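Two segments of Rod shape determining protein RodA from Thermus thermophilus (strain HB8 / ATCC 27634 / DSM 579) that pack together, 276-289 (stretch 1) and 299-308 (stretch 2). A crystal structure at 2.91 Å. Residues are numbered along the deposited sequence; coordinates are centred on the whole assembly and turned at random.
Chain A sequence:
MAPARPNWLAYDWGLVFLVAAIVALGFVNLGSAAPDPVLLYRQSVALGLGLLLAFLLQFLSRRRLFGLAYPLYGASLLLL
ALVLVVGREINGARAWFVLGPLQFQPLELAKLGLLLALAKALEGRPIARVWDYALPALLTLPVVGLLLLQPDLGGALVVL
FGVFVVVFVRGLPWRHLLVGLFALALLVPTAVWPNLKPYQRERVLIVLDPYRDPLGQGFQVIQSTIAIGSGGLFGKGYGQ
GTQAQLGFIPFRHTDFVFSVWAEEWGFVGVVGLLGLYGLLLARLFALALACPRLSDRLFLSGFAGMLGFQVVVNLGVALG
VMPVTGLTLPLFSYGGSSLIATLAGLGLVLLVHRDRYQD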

# COMPACT_ATOMS: atom_id res chain seq x y z
N LEU A 276 10.63 -12.17 -5.09
CA LEU A 276 9.26 -11.95 -5.56
C LEU A 276 8.85 -10.49 -5.39
O LEU A 276 8.23 -9.90 -6.28
N TYR A 277 9.22 -9.88 -4.26
CA TYR A 277 8.91 -8.47 -4.06
C TYR A 277 9.73 -7.57 -4.98
O TYR A 277 9.23 -6.54 -5.44
N GLY A 278 10.98 -7.95 -5.27
CA GLY A 278 11.79 -7.18 -6.19
C GLY A 278 11.23 -7.21 -7.60
O GLY A 278 11.18 -6.18 -8.28
N LEU A 279 10.79 -8.39 -8.05
CA LEU A 279 10.15 -8.50 -9.36
C LEU A 279 8.84 -7.73 -9.40
O LEU A 279 8.49 -7.15 -10.44
N LEU A 280 8.08 -7.73 -8.30
CA LEU A 280 6.83 -6.98 -8.28
C LEU A 280 7.09 -5.47 -8.39
O LEU A 280 6.43 -4.77 -9.17
N LEU A 281 8.05 -4.96 -7.62
CA LEU A 281 8.38 -3.54 -7.73
C LEU A 281 8.94 -3.20 -9.11
O LEU A 281 8.65 -2.13 -9.66
N ALA A 282 9.71 -4.12 -9.70
CA ALA A 282 10.24 -3.91 -11.05
C ALA A 282 9.11 -3.83 -12.08
O ALA A 282 9.12 -2.95 -12.94
N ARG A 283 8.15 -4.75 -12.02
CA ARG A 283 7.05 -4.71 -12.98
C ARG A 283 6.19 -3.48 -12.78
O ARG A 283 5.68 -2.91 -13.75
N LEU A 284 6.01 -3.03 -11.53
CA LEU A 284 5.26 -1.80 -11.29
C LEU A 284 5.96 -0.60 -11.92
O LEU A 284 5.33 0.20 -12.63
N PHE A 285 7.26 -0.44 -11.67
CA PHE A 285 7.98 0.68 -12.26
C PHE A 285 8.14 0.54 -13.78
O PHE A 285 8.31 1.55 -14.47
N ALA A 286 8.07 -0.68 -14.31
CA ALA A 286 8.08 -0.87 -15.76
C ALA A 286 6.75 -0.46 -16.37
O ALA A 286 6.72 0.18 -17.43
N LEU A 287 5.64 -0.83 -15.73
CA LEU A 287 4.35 -0.34 -16.18
C LEU A 287 4.25 1.17 -16.03
O LEU A 287 3.57 1.82 -16.83
N ALA A 288 4.95 1.73 -15.04
CA ALA A 288 4.87 3.17 -14.77
C ALA A 288 5.42 3.99 -15.94
O ALA A 288 4.75 4.91 -16.44
N LEU A 289 6.64 3.68 -16.39
CA LEU A 289 7.22 4.38 -17.53
C LEU A 289 6.66 3.91 -18.86
O LEU A 289 7.15 4.35 -19.91
N PHE A 299 0.97 8.16 -10.61
CA PHE A 299 0.15 7.30 -9.76
C PHE A 299 0.78 5.92 -9.58
O PHE A 299 0.93 5.43 -8.45
N LEU A 300 1.19 5.29 -10.69
CA LEU A 300 1.83 3.98 -10.62
C LEU A 300 3.10 4.03 -9.78
O LEU A 300 3.35 3.13 -8.97
N SER A 301 3.92 5.08 -9.95
CA SER A 301 5.18 5.14 -9.21
C SER A 301 4.93 5.39 -7.72
O SER A 301 5.63 4.82 -6.87
N GLY A 302 3.95 6.23 -7.39
CA GLY A 302 3.60 6.42 -5.98
C GLY A 302 3.14 5.14 -5.33
O GLY A 302 3.55 4.81 -4.21
N PHE A 303 2.30 4.37 -6.03
CA PHE A 303 1.84 3.09 -5.50
C PHE A 303 3.01 2.14 -5.25
O PHE A 303 3.13 1.55 -4.16
N ALA A 304 3.88 1.99 -6.25
CA ALA A 304 5.04 1.10 -6.09
C ALA A 304 5.94 1.56 -4.95
O ALA A 304 6.48 0.73 -4.21
N GLY A 305 6.11 2.87 -4.80
CA GLY A 305 6.90 3.38 -3.69
C GLY A 305 6.32 2.99 -2.34
O GLY A 305 7.02 2.46 -1.48
N MET A 306 5.02 3.23 -2.15
CA MET A 306 4.40 2.87 -0.88
C MET A 306 4.54 1.38 -0.59
O MET A 306 4.84 0.98 0.54
N LEU A 307 4.35 0.54 -1.61
CA LEU A 307 4.44 -0.90 -1.41
C LEU A 307 5.86 -1.31 -1.00
O LEU A 307 6.07 -1.96 0.04
N GLY A 308 6.85 -0.94 -1.83
CA GLY A 308 8.23 -1.22 -1.48
C GLY A 308 8.63 -0.68 -0.12
O GLY A 308 9.43 -1.29 0.59

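Two nearly antiparallel helices, their axes 166° apart in direction and 8.5 Å apart at closest approach, pack through an apolar seam with no hydrogen bond crossing it. Leu307 (chi1 t, chi2 t) points toward stretch 1 as a knob among Tyr277, Leu280, Leu281 and Leu284; its CD2 lies 3.7 Å from Leu280 CD2 and meets the Tyr277 ring at the edge, 4.4 Å from Tyr277 CD1. Leu281 (m, t) leaves its helix sideways, yet its end reaches across, placing CD2 3.5 Å from Gly308 N. The absence of a side chain at Gly308 matters here, since an ideal CB would sit 2.9 Å from Leu281 CD1, a clash. At the centre, Ala304 points toward stretch 1, with CB 3.6 Å from Leu284 CB. The same methyl covers one face of the Phe285 ring (chi1 m), a CH-pi contact with CB 3.9 Å from the ring centroid, while Ser301 CA lies at the ring edge, 3.6 Å from Phe285 CE1. Farther along, Leu300 (m, p) turns CD2 to within 3.6 Å of Leu287 CB, and its CB lies 3.7 Å from Ala288 CB; the small alanine accompanies a close backbone approach, Ala288 CA to Leu300 CA being 5.2 Å. Polar groups bond outside this seam: Tyr277 OH finds its partner elsewhere in the structure.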

# COMPACT_ATOMS: atom_id res chain seq x y z
CB LEU A 276 8.30 -12.87 -4.83
CG LEU A 276 8.14 -14.29 -5.37
CD1 LEU A 276 7.00 -15.00 -4.66
CD2 LEU A 276 7.92 -14.28 -6.87
CB TYR A 277 9.12 -8.09 -2.60
CG TYR A 277 7.93 -8.47 -1.77
CD1 TYR A 277 6.76 -7.72 -1.82
CD2 TYR A 277 7.95 -9.60 -0.97
CE1 TYR A 277 5.66 -8.07 -1.08
CE2 TYR A 277 6.85 -9.96 -0.23
CZ TYR A 277 5.72 -9.19 -0.28
OH TYR A 277 4.62 -9.55 0.46
CB LEU A 279 9.92 -9.96 -9.72
CG LEU A 279 11.18 -10.80 -9.85
CD1 LEU A 279 10.86 -12.15 -10.49
CD2 LEU A 279 12.21 -10.05 -10.66
CB LEU A 280 6.04 -7.31 -7.02
CG LEU A 280 4.68 -6.62 -6.92
CD1 LEU A 280 3.53 -7.62 -6.85
CD2 LEU A 280 4.67 -5.70 -5.71
CB LEU A 281 9.37 -3.13 -6.62
CG LEU A 281 8.94 -3.32 -5.16
CD1 LEU A 281 10.06 -2.89 -4.21
CD2 LEU A 281 7.64 -2.59 -4.82
CB ALA A 282 11.21 -5.03 -11.42
CB ARG A 283 6.21 -5.98 -12.89
CG ARG A 283 6.59 -7.06 -13.91
CD ARG A 283 6.56 -6.54 -15.35
NE ARG A 283 7.03 -7.53 -16.32
CZ ARG A 283 6.23 -8.33 -17.02
NH1 ARG A 283 6.75 -9.20 -17.89
NH2 ARG A 283 4.92 -8.28 -16.86
CB LEU A 284 5.06 -1.58 -9.79
CG LEU A 284 3.99 -2.44 -9.12
CD1 LEU A 284 3.97 -2.21 -7.62
CD2 LEU A 284 2.63 -2.13 -9.72
CB PHE A 285 9.34 0.86 -11.57
CG PHE A 285 9.26 1.59 -10.26
CD1 PHE A 285 8.30 2.57 -10.05
CD2 PHE A 285 10.14 1.30 -9.22
CE1 PHE A 285 8.22 3.25 -8.84
CE2 PHE A 285 10.06 1.98 -8.01
CZ PHE A 285 9.10 2.95 -7.82
CB ALA A 286 8.40 -2.33 -16.11
CB LEU A 287 3.22 -1.03 -15.40
CG LEU A 287 3.16 -2.56 -15.52
CD1 LEU A 287 1.81 -3.06 -15.03
CD2 LEU A 287 3.44 -3.04 -16.94
CB ALA A 288 5.61 3.50 -13.48
CB LEU A 289 8.75 4.25 -17.53
CG LEU A 289 9.41 2.87 -17.43
CD1 LEU A 289 9.41 2.10 -18.76
CD2 LEU A 289 10.83 3.04 -16.92
CB PHE A 299 -1.26 7.20 -10.36
CG PHE A 299 -2.16 6.22 -9.67
CD1 PHE A 299 -2.62 6.45 -8.38
CD2 PHE A 299 -2.59 5.08 -10.33
CE1 PHE A 299 -3.46 5.54 -7.75
CE2 PHE A 299 -3.43 4.17 -9.72
CZ PHE A 299 -3.87 4.40 -8.42
CB LEU A 300 2.16 3.47 -12.03
CG LEU A 300 1.05 2.69 -12.74
CD1 LEU A 300 -0.07 3.60 -13.20
CD2 LEU A 300 1.57 1.85 -13.90
CB SER A 301 6.10 6.20 -9.80
OG SER A 301 5.49 7.48 -9.80
CB PHE A 303 0.83 2.46 -6.46
CG PHE A 303 0.03 1.35 -5.85
CD1 PHE A 303 -1.16 1.61 -5.20
CD2 PHE A 303 0.47 0.04 -5.93
CE1 PHE A 303 -1.90 0.58 -4.64
CE2 PHE A 303 -0.26 -0.99 -5.37
CZ PHE A 303 -1.45 -0.72 -4.73
CB ALA A 304 5.83 1.03 -7.40
CB MET A 306 2.92 3.28 -0.91
CG MET A 306 2.72 4.78 -0.87
SD MET A 306 0.98 5.25 -0.75
CE MET A 306 1.15 6.97 -0.28
CB LEU A 307 4.00 -1.62 -2.68
CG LEU A 307 3.36 -2.99 -2.54
CD1 LEU A 307 2.48 -3.26 -3.74
CD2 LEU A 307 4.44 -4.05 -2.43